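Transcriptional regulator, LacI family (Burkholderia phymatum, PDB 2RGY) probably regulates transcription as a LacI-family regulator whose periplasmic-binding-protein-like domain senses a small effector, perhaps a sugar. Local coordinates at residues A[70-84]-A[90-102]. Numbering follows the deposited sequence.
Sequences GVVVISHDLHDEDLD and HPKMVFLNRAFDA
Arg98 reaches back to the loop that follows strand 70-73 and ties it down with the edge of its guanidinium group. Arg98 NH1 gives hydrogen bonds to Ser75 O (2.8 Å), almost in the guanidinium plane, and to Leu78 O (2.7 Å), which it meets from above the carbonyl plane. Arg98 NH2 forms a salt bridge with Asp80 OD1 (2.9 Å), the carboxylate turned 71° from the guanidinium. A bend at chi3 (-64°) helps swing the planar group to these acceptors, while Leu83 CD1 lies over one of its faces. Leu83, branched and apolar, also sets CG over the Phe95 ring, 4.2 Å from its centroid in a CH-pi contact, and CB against Phe100 CE1. Phe95 CE2 in turn sits over the face of Phe100. Strands 70-73 and 93-96 pair in parallel, Val73 N bonding to Val94 O at 2.9 Å. Beta-branched valines suit this extended backbone: Val72 and Val94 lie side by side toward helix 244-260, whereas Val71 packs on Met93, a selenomethionine, and Val73 on Met93 and Phe95, toward helix 80-89. In this right-handed beta-alpha-beta crossover of a Rossmann-like subdomain, Arg98 NE is buried without a polar partner; NH1 and NH2 hold the guanidinium, whose charge Asp80 probably balances in part, probably fixing the loop leading into the helix.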
ATOM      1  N   GLY A  70     -21.436 -14.192   1.274  1.00 20.17           N
ATOM      2  CA  GLY A  70     -21.478 -13.300   0.130  1.00 18.01           C
ATOM      3  C   GLY A  70     -20.061 -13.097  -0.363  1.00 18.16           C
ATOM      4  O   GLY A  70     -19.110 -13.338   0.380  1.00 17.25           O
ATOM      5  N   VAL A  71     -19.904 -12.661  -1.605  1.00 15.83           N
ATOM      6  CA  VAL A  71     -18.569 -12.443  -2.135  1.00 16.75           C
ATOM      7  C   VAL A  71     -18.442 -11.089  -2.824  1.00 16.84           C
ATOM      8  O   VAL A  71     -19.265 -10.734  -3.678  1.00 16.99           O
ATOM      9  CB  VAL A  71     -18.186 -13.547  -3.140  1.00 17.38           C
ATOM     10  CG1 VAL A  71     -16.767 -13.314  -3.638  1.00 19.88           C
ATOM     11  CG2 VAL A  71     -18.310 -14.909  -2.487  1.00 16.74           C
ATOM     12  N   VAL A  72     -17.422 -10.330  -2.427  1.00 14.63           N
ATOM     13  CA  VAL A  72     -17.153  -9.023  -3.012  1.00 14.56           C
ATOM     14  C   VAL A  72     -16.025  -9.228  -4.015  1.00 15.31           C
ATOM     15  O   VAL A  72     -14.982  -9.796  -3.689  1.00 17.58           O
ATOM     16  CB  VAL A  72     -16.701  -7.998  -1.950  1.00 14.36           C
ATOM     17  CG1 VAL A  72     -16.422  -6.664  -2.615  1.00 12.73           C
ATOM     18  CG2 VAL A  72     -17.778  -7.840  -0.877  1.00 13.51           C
ATOM     19  N   VAL A  73     -16.221  -8.754  -5.234  1.00 15.29           N
ATOM     20  CA  VAL A  73     -15.211  -8.962  -6.252  1.00 17.52           C
ATOM     21  C   VAL A  73     -14.822  -7.745  -7.066  1.00 15.98           C
ATOM     22  O   VAL A  73     -15.679  -7.015  -7.546  1.00 16.60           O
ATOM     23  CB  VAL A  73     -15.667 -10.072  -7.237  1.00 16.50           C
ATOM     24  CG1 VAL A  73     -14.656 -10.243  -8.347  1.00 18.39           C
ATOM     25  CG2 VAL A  73     -15.870 -11.369  -6.488  1.00 17.20           C
ATOM     26  N   ILE A  74     -13.516  -7.524  -7.193  1.00 18.66           N
ATOM     27  CA  ILE A  74     -13.002  -6.440  -8.018  1.00 19.51           C
ATOM     28  C   ILE A  74     -11.828  -6.989  -8.811  1.00 20.92           C
ATOM     29  O   ILE A  74     -10.884  -7.536  -8.247  1.00 20.49           O
ATOM     30  CB  ILE A  74     -12.534  -5.205  -7.205  1.00 19.66           C
ATOM     31  CG1 ILE A  74     -11.970  -4.146  -8.163  1.00 21.48           C
ATOM     32  CG2 ILE A  74     -11.490  -5.588  -6.191  1.00 18.44           C
ATOM     33  CD1 ILE A  74     -11.643  -2.818  -7.495  1.00 22.28           C
ATOM     34  N   SER A  75     -11.910  -6.860 -10.129  1.00 22.12           N
ATOM     35  CA  SER A  75     -10.861  -7.342 -11.012  1.00 23.61           C
ATOM     36  C   SER A  75     -11.114  -6.817 -12.406  1.00 23.44           C
ATOM     37  O   SER A  75     -12.245  -6.831 -12.886  1.00 23.78           O
ATOM     38  CB  SER A  75     -10.849  -8.872 -11.040  1.00 24.94           C
ATOM     39  OG  SER A  75     -10.056  -9.370 -12.111  1.00 26.65           O
ATOM     40  N   HIS A  76     -10.061  -6.335 -13.053  1.00 25.98           N
ATOM     41  CA  HIS A  76     -10.195  -5.836 -14.408  1.00 26.56           C
ATOM     42  C   HIS A  76      -9.622  -6.862 -15.378  1.00 25.60           C
ATOM     43  O   HIS A  76      -9.524  -6.602 -16.576  1.00 25.63           O
ATOM     44  CB  HIS A  76      -9.470  -4.497 -14.555  1.00 29.28           C
ATOM     45  CG  HIS A  76      -7.993  -4.583 -14.326  1.00 31.77           C
ATOM     46  ND1 HIS A  76      -7.160  -5.318 -15.147  1.00 32.99           N
ATOM     47  CD2 HIS A  76      -7.203  -4.028 -13.382  1.00 32.57           C
ATOM     48  CE1 HIS A  76      -5.916  -5.205 -14.713  1.00 33.00           C
ATOM     49  NE2 HIS A  76      -5.913  -4.430 -13.645  1.00 33.56           N
ATOM     50  N   ASP A  77      -9.238  -8.022 -14.848  1.00 24.48           N
ATOM     51  CA  ASP A  77      -8.681  -9.111 -15.655  1.00 25.23           C
ATOM     52  C   ASP A  77      -9.786 -10.086 -16.058  1.00 25.59           C
ATOM     53  O   ASP A  77      -9.664 -10.810 -17.045  1.00 25.31           O
ATOM     54  CB  ASP A  77      -7.615  -9.883 -14.869  1.00 27.00           C
ATOM     55  CG  ASP A  77      -6.365  -9.067 -14.617  1.00 29.97           C
ATOM     56  OD1 ASP A  77      -5.636  -8.784 -15.586  1.00 31.50           O
ATOM     57  OD2 ASP A  77      -6.104  -8.711 -13.449  1.00 29.55           O
ATOM     58  N   LEU A  78     -10.858 -10.121 -15.272  1.00 24.65           N
ATOM     59  CA  LEU A  78     -11.971 -11.007 -15.578  1.00 24.45           C
ATOM     60  C   LEU A  78     -12.708 -10.471 -16.798  1.00 25.72           C
ATOM     61  O   LEU A  78     -12.730  -9.268 -17.042  1.00 26.36           O
ATOM     62  CB  LEU A  78     -12.948 -11.080 -14.402  1.00 23.71           C
ATOM     63  CG  LEU A  78     -12.488 -11.693 -13.075  1.00 23.32           C
ATOM     64  CD1 LEU A  78     -13.594 -11.498 -12.056  1.00 23.00           C
ATOM     65  CD2 LEU A  78     -12.188 -13.189 -13.245  1.00 22.19           C
ATOM     66  N   HIS A  79     -13.301 -11.367 -17.572  1.00 27.21           N
ATOM     67  CA  HIS A  79     -14.060 -10.955 -18.744  1.00 29.71           C
ATOM     68  C   HIS A  79     -15.516 -10.951 -18.336  1.00 28.45           C
ATOM     69  O   HIS A  79     -15.896 -11.666 -17.412  1.00 27.99           O
ATOM     70  CB  HIS A  79     -13.837 -11.930 -19.897  1.00 32.92           C
ATOM     71  CG  HIS A  79     -12.503 -11.779 -20.550  1.00 37.28           C
ATOM     72  ND1 HIS A  79     -11.413 -11.252 -19.891  1.00 38.84           N
ATOM     73  CD2 HIS A  79     -12.067 -12.127 -21.783  1.00 38.68           C
ATOM     74  CE1 HIS A  79     -10.361 -11.285 -20.690  1.00 40.21           C
ATOM     75  NE2 HIS A  79     -10.732 -11.811 -21.844  1.00 40.48           N
ATOM     76  N   ASP A  80     -16.334 -10.162 -19.021  1.00 27.85           N
ATOM     77  CA  ASP A  80     -17.744 -10.091 -18.662  1.00 28.38           C
ATOM     78  C   ASP A  80     -18.371 -11.475 -18.490  1.00 28.20           C
ATOM     79  O   ASP A  80     -19.130 -11.698 -17.553  1.00 26.21           O
ATOM     80  CB  ASP A  80     -18.521  -9.272 -19.707  1.00 30.23           C
ATOM     81  CG  ASP A  80     -18.174  -7.783 -19.672  1.00 31.70           C
ATOM     82  OD1 ASP A  80     -17.246  -7.389 -18.934  1.00 33.19           O
ATOM     83  OD2 ASP A  80     -18.827  -6.992 -20.389  1.00 33.04           O
ATOM     84  N   GLU A  81     -18.041 -12.407 -19.380  1.00 27.97           N
ATOM     85  CA  GLU A  81     -18.603 -13.755 -19.307  1.00 29.78           C
ATOM     86  C   GLU A  81     -18.245 -14.453 -17.988  1.00 30.19           C
ATOM     87  O   GLU A  81     -18.991 -15.316 -17.507  1.00 29.58           O
ATOM     88  CB  GLU A  81     -18.135 -14.598 -20.515  1.00 31.95           C
ATOM     89  CG  GLU A  81     -16.776 -15.278 -20.360  1.00 36.72           C
ATOM     90  CD  GLU A  81     -16.229 -15.868 -21.669  1.00 39.49           C
ATOM     91  OE1 GLU A  81     -17.031 -16.238 -22.567  1.00 40.72           O
ATOM     92  OE2 GLU A  81     -14.987 -15.970 -21.792  1.00 40.12           O
ATOM     93  N   ASP A  82     -17.109 -14.074 -17.403  1.00 29.13           N
ATOM     94  CA  ASP A  82     -16.683 -14.658 -16.139  1.00 29.19           C
ATOM     95  C   ASP A  82     -17.596 -14.175 -15.020  1.00 28.01           C
ATOM     96  O   ASP A  82     -17.965 -14.949 -14.140  1.00 27.13           O
ATOM     97  CB  ASP A  82     -15.227 -14.287 -15.828  1.00 29.37           C
ATOM     98  CG  ASP A  82     -14.270 -14.782 -16.889  1.00 30.34           C
ATOM     99  OD1 ASP A  82     -14.554 -15.856 -17.462  1.00 30.80           O
ATOM    100  OD2 ASP A  82     -13.244 -14.113 -17.144  1.00 27.23           O
ATOM    101  N   LEU A  83     -17.962 -12.897 -15.058  1.00 27.89           N
ATOM    102  CA  LEU A  83     -18.851 -12.345 -14.040  1.00 28.68           C
ATOM    103  C   LEU A  83     -20.173 -13.129 -13.991  1.00 29.11           C
ATOM    104  O   LEU A  83     -20.688 -13.417 -12.910  1.00 27.36           O
ATOM    105  CB  LEU A  83     -19.115 -10.863 -14.326  1.00 29.02           C
ATOM    106  CG  LEU A  83     -18.088  -9.800 -13.896  1.00 30.36           C
ATOM    107  CD1 LEU A  83     -16.666 -10.267 -14.089  1.00 30.08           C
ATOM    108  CD2 LEU A  83     -18.353  -8.538 -14.704  1.00 32.02           C
ATOM    109  N   ASP A  84     -20.706 -13.483 -15.163  1.00 29.60           N
ATOM    110  CA  ASP A  84     -21.962 -14.238 -15.259  1.00 30.81           C
ATOM    111  C   ASP A  84     -21.854 -15.659 -14.712  1.00 30.31           C
ATOM    112  O   ASP A  84     -22.783 -16.171 -14.079  1.00 29.85           O
ATOM    113  CB  ASP A  84     -22.431 -14.294 -16.717  1.00 32.77           C
ATOM    114  CG  ASP A  84     -22.794 -12.932 -17.257  1.00 34.96           C
ATOM    115  OD1 ASP A  84     -23.645 -12.260 -16.640  1.00 37.80           O
ATOM    116  OD2 ASP A  84     -22.233 -12.530 -18.298  1.00 37.37           O
ATOM    117  N   HIS A  90     -22.731 -18.448  -7.360  1.00 27.03           N
ATOM    118  CA  HIS A  90     -23.019 -17.839  -6.067  1.00 27.69           C
ATOM    119  C   HIS A  90     -23.771 -16.538  -6.323  1.00 26.82           C
ATOM    120  O   HIS A  90     -23.160 -15.500  -6.582  1.00 27.38           O
ATOM    121  CB  HIS A  90     -21.692 -17.570  -5.344  1.00 27.48           C
ATOM    122  CG  HIS A  90     -21.848 -17.258  -3.889  1.00 28.25           C
ATOM    123  ND1 HIS A  90     -22.347 -16.056  -3.434  1.00 29.28           N
ATOM    124  CD2 HIS A  90     -21.590 -17.999  -2.789  1.00 28.56           C
ATOM    125  CE1 HIS A  90     -22.389 -16.071  -2.114  1.00 29.77           C
ATOM    126  NE2 HIS A  90     -21.934 -17.239  -1.697  1.00 29.29           N
ATOM    127  N   PRO A  91     -25.110 -16.574  -6.253  1.00 26.01           N
ATOM    128  CA  PRO A  91     -25.918 -15.373  -6.493  1.00 26.96           C
ATOM    129  C   PRO A  91     -25.688 -14.171  -5.564  1.00 26.22           C
ATOM    130  O   PRO A  91     -26.023 -13.048  -5.928  1.00 28.20           O
ATOM    131  CB  PRO A  91     -27.354 -15.900  -6.416  1.00 28.31           C
ATOM    132  CG  PRO A  91     -27.215 -17.328  -6.879  1.00 27.32           C
ATOM    133  CD  PRO A  91     -25.973 -17.760  -6.125  1.00 27.36           C
ATOM    134  N   LYS A  92     -25.125 -14.384  -4.379  1.00 24.73           N
ATOM    135  CA  LYS A  92     -24.884 -13.269  -3.466  1.00 23.29           C
ATOM    136  C   LYS A  92     -23.471 -12.714  -3.616  1.00 22.18           C
ATOM    137  O   LYS A  92     -22.586 -12.984  -2.807  1.00 20.09           O
ATOM    138  CB  LYS A  92     -25.157 -13.700  -2.024  1.00 24.96           C
ATOM    139  CG  LYS A  92     -26.641 -13.852  -1.751  1.00 26.42           C
ATOM    140  CD  LYS A  92     -26.946 -14.205  -0.303  1.00 28.89           C
ATOM    141  CE  LYS A  92     -28.460 -14.357  -0.113  1.00 30.05           C
ATOM    142  NZ  LYS A  92     -28.873 -14.742   1.288  1.00 31.17           N
HETATM  143  N   MSE A  93     -23.294 -11.932  -4.679  1.00 21.99           N
HETATM  144  CA  MSE A  93     -22.026 -11.310  -5.045  1.00 21.48           C
HETATM  145  C   MSE A  93     -22.242  -9.852  -5.401  1.00 19.02           C
HETATM  146  O   MSE A  93     -23.326  -9.463  -5.821  1.00 18.82           O
HETATM  147  CB  MSE A  93     -21.439 -11.964  -6.297  1.00 21.06           C
HETATM  148  CG  MSE A  93     -20.772 -13.312  -6.121  1.00 28.71           C
HETATM  149 SE   MSE A  93     -20.087 -13.845  -7.725  1.00 26.95          SE
HETATM  150  CE  MSE A  93     -18.651 -13.002  -7.809  1.00 27.29           C
ATOM    151  N   VAL A  94     -21.191  -9.055  -5.256  1.00 17.09           N
ATOM    152  CA  VAL A  94     -21.245  -7.656  -5.638  1.00 16.49           C
ATOM    153  C   VAL A  94     -19.945  -7.379  -6.402  1.00 18.69           C
ATOM    154  O   VAL A  94     -18.879  -7.897  -6.046  1.00 17.83           O
ATOM    155  CB  VAL A  94     -21.391  -6.713  -4.409  1.00 16.11           C
ATOM    156  CG1 VAL A  94     -20.148  -6.757  -3.537  1.00 13.95           C
ATOM    157  CG2 VAL A  94     -21.663  -5.291  -4.884  1.00 15.70           C
ATOM    158  N   PHE A  95     -20.042  -6.582  -7.462  1.00 18.39           N
ATOM    159  CA  PHE A  95     -18.896  -6.258  -8.300  1.00 19.72           C
ATOM    160  C   PHE A  95     -18.526  -4.781  -8.213  1.00 20.42           C
ATOM    161  O   PHE A  95     -19.373  -3.916  -8.397  1.00 20.79           O
ATOM    162  CB  PHE A  95     -19.214  -6.610  -9.750  1.00 20.69           C
ATOM    163  CG  PHE A  95     -19.572  -8.045  -9.950  1.00 22.86           C
ATOM    164  CD1 PHE A  95     -18.615  -9.045  -9.769  1.00 24.50           C
ATOM    165  CD2 PHE A  95     -20.872  -8.407 -10.290  1.00 24.78           C
ATOM    166  CE1 PHE A  95     -18.945 -10.395  -9.926  1.00 25.59           C
ATOM    167  CE2 PHE A  95     -21.223  -9.750 -10.450  1.00 26.62           C
ATOM    168  CZ  PHE A  95     -20.252 -10.750 -10.266  1.00 25.97           C
ATOM    169  N   LEU A  96     -17.256  -4.498  -7.947  1.00 20.87           N
ATOM    170  CA  LEU A  96     -16.790  -3.122  -7.842  1.00 20.88           C
ATOM    171  C   LEU A  96     -16.020  -2.705  -9.100  1.00 22.06           C
ATOM    172  O   LEU A  96     -15.374  -3.529  -9.750  1.00 20.40           O
ATOM    173  CB  LEU A  96     -15.865  -2.966  -6.634  1.00 20.59           C
ATOM    174  CG  LEU A  96     -16.166  -3.793  -5.382  1.00 22.16           C
ATOM    175  CD1 LEU A  96     -15.026  -3.627  -4.378  1.00 22.63           C
ATOM    176  CD2 LEU A  96     -17.488  -3.371  -4.792  1.00 20.09           C
ATOM    177  N   ASN A  97     -16.101  -1.421  -9.429  1.00 22.80           N
ATOM    178  CA  ASN A  97     -15.394  -0.832 -10.568  1.00 25.22           C
ATOM    179  C   ASN A  97     -15.655  -1.379 -11.975  1.00 26.24           C
ATOM    180  O   ASN A  97     -14.855  -1.146 -12.885  1.00 26.65           O
ATOM    181  CB  ASN A  97     -13.888  -0.850 -10.295  1.00 25.90           C
ATOM    182  CG  ASN A  97     -13.170   0.342 -10.908  1.00 27.75           C
ATOM    183  OD1 ASN A  97     -13.651   1.477 -10.840  1.00 24.89           O
ATOM    184  ND2 ASN A  97     -11.998   0.091 -11.491  1.00 28.66           N
ATOM    185  N   ARG A  98     -16.744  -2.120 -12.156  1.00 27.07           N
ATOM    186  CA  ARG A  98     -17.120  -2.621 -13.481  1.00 27.73           C
ATOM    187  C   ARG A  98     -18.601  -2.953 -13.496  1.00 27.75           C
ATOM    188  O   ARG A  98     -19.188  -3.257 -12.461  1.00 26.52           O
ATOM    189  CB  ARG A  98     -16.289  -3.837 -13.912  1.00 27.17           C
ATOM    190  CG  ARG A  98     -16.449  -5.090 -13.104  1.00 26.08           C
ATOM    191  CD  ARG A  98     -15.426  -6.100 -13.595  1.00 26.20           C
ATOM    192  NE  ARG A  98     -15.667  -6.493 -14.978  1.00 25.07           N
ATOM    193  CZ  ARG A  98     -14.771  -7.091 -15.756  1.00 26.50           C
ATOM    194  NH1 ARG A  98     -13.558  -7.358 -15.293  1.00 23.59           N
ATOM    195  NH2 ARG A  98     -15.099  -7.444 -16.996  1.00 26.35           N
ATOM    196  N   ALA A  99     -19.201  -2.881 -14.676  1.00 27.84           N
ATOM    197  CA  ALA A  99     -20.630  -3.130 -14.829  1.00 28.76           C
ATOM    198  C   ALA A  99     -21.028  -4.603 -14.807  1.00 27.41           C
ATOM    199  O   ALA A  99     -20.196  -5.493 -15.003  1.00 26.74           O
ATOM    200  CB  ALA A  99     -21.125  -2.472 -16.127  1.00 28.76           C
ATOM    201  N   PHE A 100     -22.313  -4.845 -14.560  1.00 26.93           N
ATOM    202  CA  PHE A 100     -22.863  -6.192 -14.532  1.00 27.25           C
ATOM    203  C   PHE A 100     -24.294  -6.120 -15.079  1.00 28.84           C
ATOM    204  O   PHE A 100     -25.282  -6.132 -14.327  1.00 27.70           O
ATOM    205  CB  PHE A 100     -22.847  -6.745 -13.107  1.00 24.36           C
ATOM    206  CG  PHE A 100     -23.186  -8.199 -13.031  1.00 24.61           C
ATOM    207  CD1 PHE A 100     -22.444  -9.135 -13.754  1.00 23.95           C
ATOM    208  CD2 PHE A 100     -24.271  -8.637 -12.274  1.00 24.49           C
ATOM    209  CE1 PHE A 100     -22.779 -10.493 -13.724  1.00 23.98           C
ATOM    210  CE2 PHE A 100     -24.619  -9.994 -12.232  1.00 24.53           C
ATOM    211  CZ  PHE A 100     -23.877 -10.922 -12.957  1.00 24.34           C
ATOM    212  N   ASP A 101     -24.386  -6.037 -16.402  1.00 30.47           N
ATOM    213  CA  ASP A 101     -25.662  -5.915 -17.096  1.00 32.38           C
ATOM    214  C   ASP A 101     -26.763  -6.892 -16.702  1.00 31.95           C
ATOM    215  O   ASP A 101     -27.922  -6.501 -16.598  1.00 32.93           O
ATOM    216  CB  ASP A 101     -25.445  -5.986 -18.608  1.00 34.56           C
ATOM    217  CG  ASP A 101     -24.504  -4.912 -19.108  1.00 37.53           C
ATOM    218  OD1 ASP A 101     -24.532  -3.790 -18.543  1.00 37.80           O
ATOM    219  OD2 ASP A 101     -23.748  -5.185 -20.070  1.00 38.38           O
ATOM    220  N   ALA A 102     -26.422  -8.157 -16.482  1.00 32.78           N
ATOM    221  CA  ALA A 102     -27.448  -9.123 -16.104  1.00 32.75           C
ATOM    222  C   ALA A 102     -28.165  -8.737 -14.803  1.00 33.14           C
ATOM    223  O   ALA A 102     -29.340  -9.080 -14.603  1.00 33.69           O
ATOM    224  CB  ALA A 102     -26.843 -10.508 -15.980  1.00 32.88           C
TER